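Local coordinates for protein phospholipase A1 (Streptomyces albidoflavus, PDB 4HYQ) that catalyses the hydrolysis of glycerophospholipids at the sn-1 acyl ester, releasing a fatty acid and a 2-acyl lysophospholipid, at residues 3-8 / 34-39; 67-72 / 130-135; 97-102 / 155-160; 112-117 / 168-173; 123-128 / 180-185. All coordinates share one frame; numbering follows the deposited sequence.

Contact 1 of 5, residues 3-8 / 34-39; sequences GGYVAL and AYPALW
The hydroxyl of Y5 is hydrogen-bonded to S77 on the neighbouring strand 73-79 and at the same time pressed against the helix, with Y5 OH 3.3 Å from P36 CB. The contact lies within a β-α-β crossover in the parallel sheet of an SGNH-type α/β/α fold, where helix 35-43 follows strand 4-9 and leads into the adjoining strand 47-50. The short helix segment runs nearly antiparallel to the strand, at 165°, the two axes approaching to 9.4 Å at their nearest. Y5 illustrates how one long side chain can span such a gap. Its CG stands anti to the backbone N (chi1 168°), and the ring beyond it meets the P36 and W39 side of the helix. W39 turns an edge toward the face of this ring in a T-shaped pair, with the centroid of its six-membered ring 5.0 Å from that of Y5 and the planes at 68°. The tightest carbon contact of the two rings is Y5 CD2 to W39 CE3, 3.6 Å. P36 meets the Y5 ring at its edge, CA lying in the ring plane, while F48 lies nearly parallel to the phenol ring. Y35 OH and L8 O are bridged by one water, which lies 2.9 Å from Y35 OH and donates to L8 O across 2.8 Å; S13 holds the same hydroxyl by a second bond. P36 also takes up the short side chain of A7, and here the packing is close: A7 CB sits only 3.4 Å from P36 CB, tighter than a usual van der Waals contact.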
# COMPACT_ATOMS: atom_id res chain seq x y z
N GLY A 3 15.48 -10.46 16.37
CA GLY A 3 15.82 -9.85 15.11
C GLY A 3 15.16 -8.52 14.85
O GLY A 3 14.16 -8.15 15.47
N GLY A 4 15.72 -7.79 13.89
CA GLY A 4 15.19 -6.48 13.58
C GLY A 4 14.02 -6.52 12.64
O GLY A 4 13.86 -7.45 11.84
N TYR A 5 13.19 -5.49 12.75
CA TYR A 5 12.03 -5.35 11.87
C TYR A 5 12.30 -4.12 11.01
O TYR A 5 12.63 -3.05 11.54
CB TYR A 5 10.77 -5.15 12.71
CG TYR A 5 9.54 -4.71 11.92
CD1 TYR A 5 9.31 -5.18 10.63
CD2 TYR A 5 8.61 -3.85 12.49
CE1 TYR A 5 8.16 -4.80 9.91
CE2 TYR A 5 7.45 -3.47 11.79
CZ TYR A 5 7.24 -3.94 10.52
OH TYR A 5 6.08 -3.58 9.87
N VAL A 6 12.20 -4.28 9.69
CA VAL A 6 12.39 -3.16 8.78
C VAL A 6 11.08 -3.01 8.00
O VAL A 6 10.59 -3.96 7.40
CB VAL A 6 13.56 -3.40 7.79
CG1 VAL A 6 13.69 -2.24 6.81
CG2 VAL A 6 14.88 -3.52 8.58
N ALA A 7 10.49 -1.81 8.06
CA ALA A 7 9.23 -1.53 7.37
C ALA A 7 9.49 -0.64 6.15
O ALA A 7 9.84 0.54 6.28
CB ALA A 7 8.24 -0.86 8.33
N LEU A 8 9.29 -1.22 4.98
CA LEU A 8 9.53 -0.56 3.69
C LEU A 8 8.24 -0.19 2.98
O LEU A 8 7.17 -0.69 3.30
CB LEU A 8 10.25 -1.53 2.75
CG LEU A 8 11.49 -2.26 3.24
CD1 LEU A 8 11.87 -3.37 2.23
CD2 LEU A 8 12.64 -1.26 3.38
N ALA A 34 0.55 4.10 12.00
CA ALA A 34 0.67 3.20 10.84
C ALA A 34 0.91 1.78 11.36
O ALA A 34 1.51 1.61 12.43
CB ALA A 34 1.84 3.63 9.97
N TYR A 35 0.49 0.76 10.61
CA TYR A 35 0.66 -0.62 11.07
C TYR A 35 2.08 -1.04 11.48
O TYR A 35 2.23 -1.81 12.43
CB TYR A 35 0.05 -1.61 10.03
CG TYR A 35 0.86 -1.85 8.79
CD1 TYR A 35 1.93 -2.77 8.78
CD2 TYR A 35 0.59 -1.15 7.61
CE1 TYR A 35 2.70 -2.97 7.65
CE2 TYR A 35 1.37 -1.34 6.46
CZ TYR A 35 2.42 -2.25 6.50
OH TYR A 35 3.22 -2.41 5.40
N PRO A 36 3.15 -0.56 10.81
CA PRO A 36 4.48 -1.01 11.26
C PRO A 36 4.80 -0.53 12.68
O PRO A 36 5.36 -1.28 13.49
CB PRO A 36 5.44 -0.38 10.25
CG PRO A 36 4.58 -0.18 9.02
CD PRO A 36 3.28 0.30 9.62
N ALA A 37 4.42 0.71 12.97
CA ALA A 37 4.68 1.27 14.29
C ALA A 37 3.81 0.58 15.32
O ALA A 37 4.27 0.31 16.45
CB ALA A 37 4.42 2.77 14.29
N LEU A 38 2.55 0.30 14.96
CA LEU A 38 1.65 -0.38 15.89
C LEU A 38 2.19 -1.78 16.18
O LEU A 38 2.21 -2.22 17.34
CB LEU A 38 0.23 -0.52 15.30
CG LEU A 38 -0.51 0.80 14.99
CD1 LEU A 38 -1.84 0.50 14.32
CD2 LEU A 38 -0.72 1.58 16.27
N TRP A 39 2.66 -2.47 15.15
CA TRP A 39 3.19 -3.82 15.35
C TRP A 39 4.46 -3.81 16.21
O TRP A 39 4.61 -4.63 17.11
CB TRP A 39 3.49 -4.50 14.01
CG TRP A 39 3.85 -5.96 14.15
CD1 TRP A 39 3.00 -7.03 14.13
CD2 TRP A 39 5.16 -6.50 14.39
NE1 TRP A 39 3.69 -8.20 14.34
CE2 TRP A 39 5.02 -7.90 14.50
CE3 TRP A 39 6.43 -5.92 14.53
CZ2 TRP A 39 6.11 -8.74 14.75
CZ3 TRP A 39 7.51 -6.76 14.77
CH2 TRP A 39 7.35 -8.16 14.88
O HOH W 1 5.99 -1.67 5.65

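Contact 2 of 5, residues 67-72 / 130-135; sequences GPLNSS and AKAPSA
Two carbonyl groups of the 67-72 loop present different aspects to K131: NZ lies in the plane of the L69 carbonyl, 2.6 Å from L69 O, but above the plane of the G67 carbonyl, 54° out of it and 2.9 Å from G67 O. With M66 O as a further acceptor just before the loop, the ammonium is gripped by three backbone oxygens. The contact thus ties the loop after helix 58-65 to the end of helix 117-131 and to the type I β turn A132-A135 that leads into strand 136-140, at the periphery of the α/β/α fold. Oxygens gathered where helix 58-65 ends would be expected to welcome a positive charge. The lysine chain runs extended past L69 CB and bends only at its last torsion (chi4 -63°), which swings NZ toward the loop. Alongside the lysine chain, L69 CB touches the CB of K131 and that of A132, burying a small apolar patch that strands 4-9 and 73-79 complete through V6 and V76. Farther along, the loop makes an Asx turn: N70 OD1 accepts from S72 N at 2.7 Å, the N-H meeting a lone pair in the carboxamide plane. The N70 carbonyl faces the turn, receiving a CA-H···O contact from A132 CA at 3.5 Å. One water donates to N70 O (2.9 Å) and accepts from S134 N (3.0 Å). A second bridges S71 and S134, donating to S71 O and lying 2.6 Å from S134 OG.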
# COMPACT_ATOMS: atom_id res chain seq x y z
N GLY A 67 19.04 0.42 3.24
CA GLY A 67 20.07 0.51 4.26
C GLY A 67 19.93 -0.29 5.55
O GLY A 67 20.89 -0.96 5.96
N PRO A 68 18.77 -0.25 6.23
CA PRO A 68 18.61 -1.00 7.48
C PRO A 68 18.54 -2.52 7.37
O PRO A 68 18.59 -3.20 8.39
CB PRO A 68 17.32 -0.44 8.10
CG PRO A 68 16.86 0.67 7.18
CD PRO A 68 17.55 0.50 5.86
N LEU A 69 18.42 -3.05 6.16
CA LEU A 69 18.33 -4.50 6.00
C LEU A 69 19.71 -5.12 6.20
O LEU A 69 20.69 -4.63 5.65
CB LEU A 69 17.85 -4.86 4.60
CG LEU A 69 16.46 -4.38 4.19
CD1 LEU A 69 16.23 -4.66 2.72
CD2 LEU A 69 15.41 -5.07 5.05
N ASN A 70 19.77 -6.19 6.98
CA ASN A 70 21.05 -6.87 7.19
C ASN A 70 20.80 -8.30 7.64
O ASN A 70 19.65 -8.75 7.70
CB ASN A 70 21.94 -6.11 8.19
CG ASN A 70 21.26 -5.87 9.53
OD1 ASN A 70 20.89 -6.80 10.23
ND2 ASN A 70 21.11 -4.60 9.88
N SER A 71 21.87 -9.00 7.97
CA SER A 71 21.76 -10.39 8.38
C SER A 71 20.99 -10.59 9.69
O SER A 71 20.55 -11.71 9.99
CB SER A 71 23.15 -11.02 8.49
OG SER A 71 23.91 -10.42 9.51
N SER A 72 20.82 -9.53 10.47
CA SER A 72 20.09 -9.67 11.73
C SER A 72 18.60 -9.33 11.58
O SER A 72 17.84 -9.43 12.54
CB SER A 72 20.71 -8.80 12.82
OG SER A 72 20.58 -7.43 12.50
N ALA A 130 18.50 -10.37 -0.84
CA ALA A 130 19.96 -10.38 -0.87
C ALA A 130 20.56 -9.69 0.35
O ALA A 130 21.57 -10.14 0.90
CB ALA A 130 20.46 -9.72 -2.14
N LYS A 131 19.93 -8.61 0.79
CA LYS A 131 20.43 -7.87 1.94
C LYS A 131 19.98 -8.40 3.30
O LYS A 131 20.65 -8.20 4.31
CB LYS A 131 20.04 -6.39 1.79
CG LYS A 131 21.05 -5.43 2.39
CD LYS A 131 20.85 -4.03 1.82
CE LYS A 131 21.84 -3.06 2.43
NZ LYS A 131 21.64 -2.91 3.89
N ALA A 132 18.84 -9.08 3.32
CA ALA A 132 18.30 -9.65 4.55
C ALA A 132 17.94 -11.12 4.26
O ALA A 132 16.77 -11.49 4.16
CB ALA A 132 17.06 -8.89 4.98
N PRO A 133 18.97 -11.97 4.15
CA PRO A 133 18.77 -13.40 3.86
C PRO A 133 17.82 -14.19 4.75
O PRO A 133 17.10 -15.07 4.27
CB PRO A 133 20.19 -13.98 3.95
CG PRO A 133 21.09 -12.81 3.76
CD PRO A 133 20.37 -11.69 4.47
N SER A 134 17.80 -13.87 6.04
CA SER A 134 16.98 -14.63 6.97
C SER A 134 15.61 -14.07 7.32
O SER A 134 14.85 -14.73 8.02
CB SER A 134 17.76 -14.83 8.26
OG SER A 134 19.03 -15.41 7.98
N ALA A 135 15.28 -12.89 6.83
CA ALA A 135 14.00 -12.31 7.21
C ALA A 135 12.76 -12.90 6.59
O ALA A 135 12.76 -13.34 5.44
CB ALA A 135 14.02 -10.80 6.93
O HOH W 2 18.15 -11.22 7.42
O HOH W 3 21.00 -13.74 7.94

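Contact 3 of 5, residues 97-102 / 155-160; sequences QSEANC and GLTEGE
A capping box formed by T157 and E160 opens helix 158-181, and E99 of the neighbouring helix start is bonded directly to it. T157 OG1 accepts from E160 N at 3.2 Å, while T157 N returns a bond to E160 OE1 at 3.1 Å, almost straight at 174° and directed at the anti lone pair of the carboxylate. The threonine hydroxyl is then used a second time, as a donor to E99 OE1 over 2.7 Å. It approaches that carboxylate from above its plane, 78° out of it. The rotamer of T157 is consistent with this double use, its OG1 standing between the backbone N and the carbonyl carbon (chi1 70°). A water reinforces the link, donating to E99 OE1 at 3.1 Å and accepting from G159 N. Two acidic side chains lie close together, with E99 OE1 5.1 Å from E160 OE1. Their mutual repulsion is probably moderated by the N-terminal helix ends beside them. Van der Waals contacts complete the interface. The CG atoms of the two glutamates touch, E160 OE2 turns toward E99 CA (3.3 Å), and C102 SG rests 3.6 Å from E160 CG. Helix 99-115 has a cap of its own, since S98 OG accepts from N101 N. The starts of helices 99-115 and 158-181 are thereby fastened side by side, and the disulfide from C102 to C94 ties the preceding helix 87-96 to the same corner, far out from the centre of the chain.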
# COMPACT_ATOMS: atom_id res chain seq x y z
N GLN A 97 -11.80 14.52 -14.69
CA GLN A 97 -12.19 14.42 -16.09
C GLN A 97 -13.46 13.59 -16.31
O GLN A 97 -14.21 13.34 -15.36
CB GLN A 97 -11.00 13.89 -16.91
CG GLN A 97 -9.72 14.70 -16.67
CD GLN A 97 -8.58 14.35 -17.61
OE1 GLN A 97 -8.70 13.45 -18.44
NE2 GLN A 97 -7.47 15.08 -17.50
N SER A 98 -13.72 13.18 -17.55
CA SER A 98 -14.94 12.42 -17.85
C SER A 98 -14.77 10.93 -17.60
O SER A 98 -13.65 10.44 -17.46
CB SER A 98 -15.33 12.61 -19.31
OG SER A 98 -14.53 11.78 -20.15
N GLU A 99 -15.88 10.21 -17.56
CA GLU A 99 -15.84 8.77 -17.35
C GLU A 99 -14.95 8.11 -18.41
O GLU A 99 -14.16 7.22 -18.11
CB GLU A 99 -17.24 8.16 -17.39
CG GLU A 99 -17.26 6.69 -16.99
CD GLU A 99 -18.65 6.14 -16.74
OE1 GLU A 99 -19.50 6.88 -16.21
OE2 GLU A 99 -18.89 4.96 -17.05
N ALA A 100 -15.09 8.56 -19.66
CA ALA A 100 -14.31 8.02 -20.76
C ALA A 100 -12.82 8.23 -20.54
O ALA A 100 -12.00 7.34 -20.81
CB ALA A 100 -14.71 8.69 -22.06
N ASN A 101 -12.46 9.42 -20.06
CA ASN A 101 -11.06 9.73 -19.80
C ASN A 101 -10.55 8.84 -18.69
O ASN A 101 -9.40 8.40 -18.71
CB ASN A 101 -10.88 11.18 -19.36
CG ASN A 101 -11.23 12.19 -20.44
OD1 ASN A 101 -10.85 12.04 -21.62
ND2 ASN A 101 -11.92 13.24 -20.05
N CYS A 102 -11.40 8.60 -17.70
CA CYS A 102 -11.05 7.77 -16.56
C CYS A 102 -10.74 6.35 -17.01
O CYS A 102 -9.71 5.79 -16.64
CB CYS A 102 -12.18 7.77 -15.53
SG CYS A 102 -11.96 6.67 -14.08
N GLY A 155 -18.78 9.56 -4.73
CA GLY A 155 -18.09 8.30 -5.00
C GLY A 155 -17.78 7.91 -6.44
O GLY A 155 -17.43 6.75 -6.66
N LEU A 156 -17.92 8.85 -7.38
CA LEU A 156 -17.66 8.61 -8.81
C LEU A 156 -18.81 7.86 -9.46
O LEU A 156 -19.75 7.43 -8.77
CB LEU A 156 -16.37 7.81 -8.99
CG LEU A 156 -15.09 8.50 -8.54
CD1 LEU A 156 -14.04 8.37 -9.63
CD2 LEU A 156 -15.38 9.99 -8.26
N THR A 157 -18.75 7.66 -10.77
CA THR A 157 -19.81 6.91 -11.41
C THR A 157 -19.51 5.43 -11.20
O THR A 157 -18.36 5.04 -10.92
CB THR A 157 -19.89 7.20 -12.94
OG1 THR A 157 -18.76 6.62 -13.59
CG2 THR A 157 -19.90 8.72 -13.17
N GLU A 158 -20.54 4.61 -11.33
CA GLU A 158 -20.42 3.18 -11.18
C GLU A 158 -19.37 2.63 -12.14
O GLU A 158 -18.54 1.81 -11.76
CB GLU A 158 -21.77 2.50 -11.44
CG GLU A 158 -21.69 0.97 -11.59
CD GLU A 158 -23.06 0.34 -11.83
OE1 GLU A 158 -23.92 0.40 -10.93
OE2 GLU A 158 -23.28 -0.21 -12.94
N GLY A 159 -19.42 3.09 -13.39
CA GLY A 159 -18.47 2.62 -14.37
C GLY A 159 -17.03 2.91 -13.97
O GLY A 159 -16.14 2.10 -14.21
N GLU A 160 -16.81 4.08 -13.36
CA GLU A 160 -15.46 4.46 -12.93
C GLU A 160 -15.03 3.64 -11.72
O GLU A 160 -13.88 3.19 -11.64
CB GLU A 160 -15.41 5.97 -12.61
CG GLU A 160 -15.56 6.85 -13.85
CD GLU A 160 -15.65 8.33 -13.52
OE1 GLU A 160 -16.43 8.69 -12.62
OE2 GLU A 160 -14.96 9.13 -14.17
O HOH W 4 -21.43 4.92 -14.69

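Contact 4 of 5, residues 112-117 / 168-173; sequences FVESTL and ADLLNS
L117 and L171 meet at the tightest point of this contact, L117 CD2 pressing against L171 CD1 at 3.3 Å, closer than usual van der Waals contact, with the two side chains crossing at about a right angle. CG of L117 lies anti to the backbone N (chi1 -176°), and beyond it CD2 does the touching. V113, itself buried, continues the packing: its CG1 sits 3.8 Å from L170 CG and equally 3.8 Å from L171 CA, so that one methyl touches a side chain and a backbone at once. The V113 and L170 side chains lie alongside one another, pointing opposite ways, and F87 of helix 87-96 packs on both V113 and L171. The other flank is the solvent side. There E114, itself exposed, lays its aliphatic part across L170, CG 3.6 Å from L170 CD2. The contrast is thus between closely packed methyls within and a charged chain draped over a leucine without. At the junction between the helices, F112 O accepts from both T116 N and L117 N, which reach it from opposite faces of its plane. A pentaethylene glycol, probably from the crystallisation liquor, lies about 4 Å from the L171 side chain. The end of helix 99-115 and L117, the first residue of helix 117-131, thus pack through apolar side chains on helix 158-181, in the helical part of an SGNH-type α/β/α hydrolase.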
# COMPACT_ATOMS: atom_id res chain seq x y z
N PHE A 112 0.41 -1.33 -17.87
CA PHE A 112 1.72 -1.19 -17.23
C PHE A 112 1.86 -2.23 -16.13
O PHE A 112 2.91 -2.84 -15.96
CB PHE A 112 1.87 0.21 -16.63
CG PHE A 112 3.11 0.40 -15.81
CD1 PHE A 112 4.26 0.96 -16.37
CD2 PHE A 112 3.14 0.03 -14.46
CE1 PHE A 112 5.42 1.13 -15.61
CE2 PHE A 112 4.30 0.19 -13.70
CZ PHE A 112 5.44 0.75 -14.27
N VAL A 113 0.77 -2.44 -15.39
CA VAL A 113 0.76 -3.40 -14.30
C VAL A 113 1.06 -4.81 -14.80
O VAL A 113 1.79 -5.55 -14.14
CB VAL A 113 -0.61 -3.40 -13.57
CG1 VAL A 113 -0.75 -4.64 -12.69
CG2 VAL A 113 -0.73 -2.13 -12.72
N GLU A 114 0.51 -5.17 -15.95
CA GLU A 114 0.73 -6.51 -16.50
C GLU A 114 2.09 -6.71 -17.16
O GLU A 114 2.72 -7.75 -16.99
CB GLU A 114 -0.32 -6.84 -17.57
CG GLU A 114 -1.75 -6.87 -17.10
CD GLU A 114 -2.72 -7.02 -18.26
OE1 GLU A 114 -2.61 -8.02 -19.00
OE2 GLU A 114 -3.58 -6.13 -18.44
N SER A 115 2.54 -5.70 -17.89
CA SER A 115 3.77 -5.81 -18.65
C SER A 115 5.07 -5.29 -18.07
O SER A 115 6.14 -5.79 -18.41
CB SER A 115 3.58 -5.14 -20.01
OG SER A 115 3.58 -3.72 -19.85
N THR A 116 4.99 -4.28 -17.22
CA THR A 116 6.20 -3.68 -16.69
C THR A 116 6.42 -3.82 -15.20
O THR A 116 7.56 -4.00 -14.74
CB THR A 116 6.22 -2.19 -17.05
OG1 THR A 116 6.02 -2.05 -18.47
CG2 THR A 116 7.54 -1.56 -16.67
N LEU A 117 5.36 -3.73 -14.42
CA LEU A 117 5.51 -3.84 -12.99
C LEU A 117 6.13 -5.15 -12.49
O LEU A 117 6.94 -5.14 -11.57
CB LEU A 117 4.16 -3.62 -12.30
CG LEU A 117 4.23 -3.60 -10.76
CD1 LEU A 117 5.13 -2.47 -10.27
CD2 LEU A 117 2.81 -3.45 -10.22
N ALA A 168 -7.30 -2.38 -9.18
CA ALA A 168 -6.74 -2.83 -7.91
C ALA A 168 -6.61 -4.35 -7.93
O ALA A 168 -5.59 -4.90 -7.51
CB ALA A 168 -7.62 -2.39 -6.74
N ASP A 169 -7.65 -5.02 -8.42
CA ASP A 169 -7.62 -6.49 -8.49
C ASP A 169 -6.43 -6.98 -9.29
O ASP A 169 -5.72 -7.91 -8.86
CB ASP A 169 -8.92 -7.02 -9.12
CG ASP A 169 -10.11 -6.89 -8.20
OD1 ASP A 169 -9.93 -6.61 -6.99
OD2 ASP A 169 -11.25 -7.08 -8.68
N LEU A 170 -6.18 -6.37 -10.44
CA LEU A 170 -5.07 -6.75 -11.29
C LEU A 170 -3.73 -6.48 -10.61
O LEU A 170 -2.81 -7.30 -10.66
CB LEU A 170 -5.13 -6.00 -12.63
CG LEU A 170 -4.01 -6.29 -13.63
CD1 LEU A 170 -4.17 -7.72 -14.17
CD2 LEU A 170 -4.04 -5.29 -14.78
N LEU A 171 -3.62 -5.32 -9.95
CA LEU A 171 -2.39 -4.98 -9.25
C LEU A 171 -2.13 -5.99 -8.14
O LEU A 171 -1.02 -6.50 -8.01
CB LEU A 171 -2.50 -3.56 -8.65
CG LEU A 171 -1.35 -3.03 -7.78
CD1 LEU A 171 -0.05 -3.01 -8.58
CD2 LEU A 171 -1.70 -1.61 -7.30
N ASN A 172 -3.16 -6.31 -7.36
CA ASN A 172 -2.99 -7.26 -6.26
C ASN A 172 -2.68 -8.65 -6.78
O ASN A 172 -1.96 -9.42 -6.13
CB ASN A 172 -4.25 -7.29 -5.39
CG ASN A 172 -4.36 -6.06 -4.50
OD1 ASN A 172 -3.35 -5.48 -4.10
ND2 ASN A 172 -5.59 -5.67 -4.18
N SER A 173 -3.20 -8.98 -7.95
CA SER A 173 -2.93 -10.29 -8.54
C SER A 173 -1.44 -10.40 -8.89
O SER A 173 -0.79 -11.40 -8.58
CB SER A 173 -3.79 -10.50 -9.79
OG SER A 173 -3.44 -11.70 -10.44

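Contact 5 of 5, residues 123-128 / 180-185; sequences SVYSQV and ADHGYA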
# COMPACT_ATOMS: atom_id res chain seq x y z
N SER A 123 12.88 -7.12 -9.13
CA SER A 123 14.12 -6.43 -8.79
C SER A 123 14.13 -6.01 -7.31
O SER A 123 15.12 -6.19 -6.60
CB SER A 123 14.28 -5.21 -9.70
OG SER A 123 15.44 -4.47 -9.36
N VAL A 124 13.03 -5.43 -6.83
CA VAL A 124 12.97 -5.02 -5.44
C VAL A 124 12.97 -6.24 -4.52
O VAL A 124 13.73 -6.29 -3.54
CB VAL A 124 11.68 -4.19 -5.14
CG1 VAL A 124 11.57 -3.90 -3.66
CG2 VAL A 124 11.74 -2.88 -5.92
N TYR A 125 12.13 -7.23 -4.83
CA TYR A 125 12.02 -8.41 -3.98
C TYR A 125 13.35 -9.17 -3.90
O TYR A 125 13.75 -9.62 -2.83
CB TYR A 125 10.92 -9.35 -4.49
CG TYR A 125 9.48 -8.83 -4.40
CD1 TYR A 125 9.20 -7.48 -4.12
CD2 TYR A 125 8.41 -9.68 -4.65
CE1 TYR A 125 7.87 -7.00 -4.11
CE2 TYR A 125 7.08 -9.22 -4.63
CZ TYR A 125 6.82 -7.88 -4.37
OH TYR A 125 5.52 -7.45 -4.45
N SER A 126 14.05 -9.29 -5.02
CA SER A 126 15.33 -9.99 -5.01
C SER A 126 16.39 -9.27 -4.19
O SER A 126 17.16 -9.90 -3.47
CB SER A 126 15.82 -10.21 -6.43
OG SER A 126 15.04 -11.21 -7.06
N GLN A 127 16.44 -7.94 -4.30
CA GLN A 127 17.42 -7.17 -3.55
C GLN A 127 17.13 -7.18 -2.05
O GLN A 127 18.05 -7.14 -1.24
CB GLN A 127 17.50 -5.73 -4.06
CG GLN A 127 18.13 -5.59 -5.43
CD GLN A 127 19.56 -6.13 -5.50
OE1 GLN A 127 20.38 -5.88 -4.61
NE2 GLN A 127 19.85 -6.89 -6.55
N VAL A 128 15.86 -7.21 -1.68
CA VAL A 128 15.51 -7.25 -0.26
C VAL A 128 16.08 -8.55 0.33
O VAL A 128 16.69 -8.54 1.39
CB VAL A 128 13.97 -7.24 -0.06
CG1 VAL A 128 13.62 -7.66 1.35
CG2 VAL A 128 13.44 -5.83 -0.34
N ALA A 180 4.62 -14.83 -3.97
CA ALA A 180 4.69 -16.29 -3.84
C ALA A 180 5.95 -16.83 -4.53
O ALA A 180 6.60 -17.75 -4.02
CB ALA A 180 3.44 -16.94 -4.44
N ASP A 181 6.28 -16.25 -5.67
CA ASP A 181 7.45 -16.65 -6.45
C ASP A 181 8.75 -16.51 -5.66
O ASP A 181 9.72 -17.23 -5.92
CB ASP A 181 7.55 -15.79 -7.70
CG ASP A 181 7.39 -16.59 -8.96
OD1 ASP A 181 6.38 -17.32 -9.08
OD2 ASP A 181 8.28 -16.47 -9.83
N HIS A 182 8.78 -15.57 -4.71
CA HIS A 182 9.96 -15.33 -3.88
C HIS A 182 9.83 -15.95 -2.49
O HIS A 182 10.70 -15.75 -1.64
CB HIS A 182 10.20 -13.81 -3.74
CG HIS A 182 10.64 -13.14 -5.01
ND1 HIS A 182 11.94 -12.71 -5.22
CD2 HIS A 182 9.94 -12.79 -6.12
CE1 HIS A 182 12.02 -12.14 -6.41
NE2 HIS A 182 10.83 -12.17 -6.97
N GLY A 183 8.74 -16.68 -2.24
CA GLY A 183 8.56 -17.30 -0.93
C GLY A 183 8.17 -16.29 0.14
O GLY A 183 8.38 -16.52 1.33
N TYR A 184 7.63 -15.16 -0.30
CA TYR A 184 7.19 -14.11 0.61
C TYR A 184 5.72 -14.30 0.92
O TYR A 184 4.98 -14.86 0.12
CB TYR A 184 7.34 -12.74 -0.06
CG TYR A 184 8.76 -12.32 -0.35
CD1 TYR A 184 9.01 -11.17 -1.09
CD2 TYR A 184 9.85 -13.02 0.18
CE1 TYR A 184 10.30 -10.71 -1.29
CE2 TYR A 184 11.15 -12.56 -0.00
CZ TYR A 184 11.37 -11.40 -0.73
OH TYR A 184 12.65 -10.90 -0.86
N ALA A 185 5.29 -13.83 2.09
CA ALA A 185 3.89 -13.91 2.46
C ALA A 185 3.17 -12.79 1.71
O ALA A 185 3.78 -11.76 1.40
CB ALA A 185 3.71 -13.70 3.96
O HOH W 5 13.91 -13.02 -3.36
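Y125, H182 and Y184 all carry CG anti to their own carbonyl carbon, beside the backbone N (chi1 -67° in Y125), and these matching rotamers bring three rings into an aromatic cluster. The cluster sits where helix 158-181 ends in a Schellman motif at G183 and the chain turns back into strand 185-187, an outermost strand of the parallel sheet. The interleaving is ordered. Y125 CB lies over the centre of the imidazole of H182 in a CH-pi contact, 3.5 Å from its centroid. The Y125 ring also turns an edge toward the same imidazole, in a T-shaped pair with planes at 77° and centroids 5.4 Å apart. H182 CB in turn covers the centre of one face of the Y184 ring. Y184 passes Y125 obliquely, its CE1 3.5 Å from Y125 CB, and delivers its hydroxyl to the helix backbone. There Y184 OH donates to Y125 O over 2.6 Å, tilted 29° from the carbonyl plane, and V128 packs against Y184 OH. Such a bond lets a ring from the neighbouring segment bond to a backbone carbonyl of helix 117-131. H182 is fixed at both nitrogens: NE2 bonds to D122 one turn earlier in that helix, and ND1 lies 2.7 Å from a water that is also weakly bonded to Y125 O. D122 is the partner of S126 too, through its carbonyl. S126 OG lies in the imidazole plane at the ring edge, 3.2 Å from H182 CE1.

In the fold
Contacts 1, 2 and 5 form one continuous region. Between contacts 1 and 2, G4 N probably bonds to S72 O at 3.0 Å, and V6 CB packs 3.7 Å from L69 CD2; contact 5 reaches contact 1 through L8 CD1 and V128 CG2, 3.9 Å apart, and contact 2 through V128 CA and L69 CD1, 4.0 Å apart. Contacts 3 and 4 join helices 99-115 and 158-181 at two levels, centres 20 Å apart, and contact 5 takes up the far end of helix 158-181. Contacts 1 and 3 lie 36 Å apart between centres. At contact 4 the L171 side chain is about 4 Å from a bound pentaethylene glycol. In this family, strand 4-9 typically leads to the nucleophile-bearing segment.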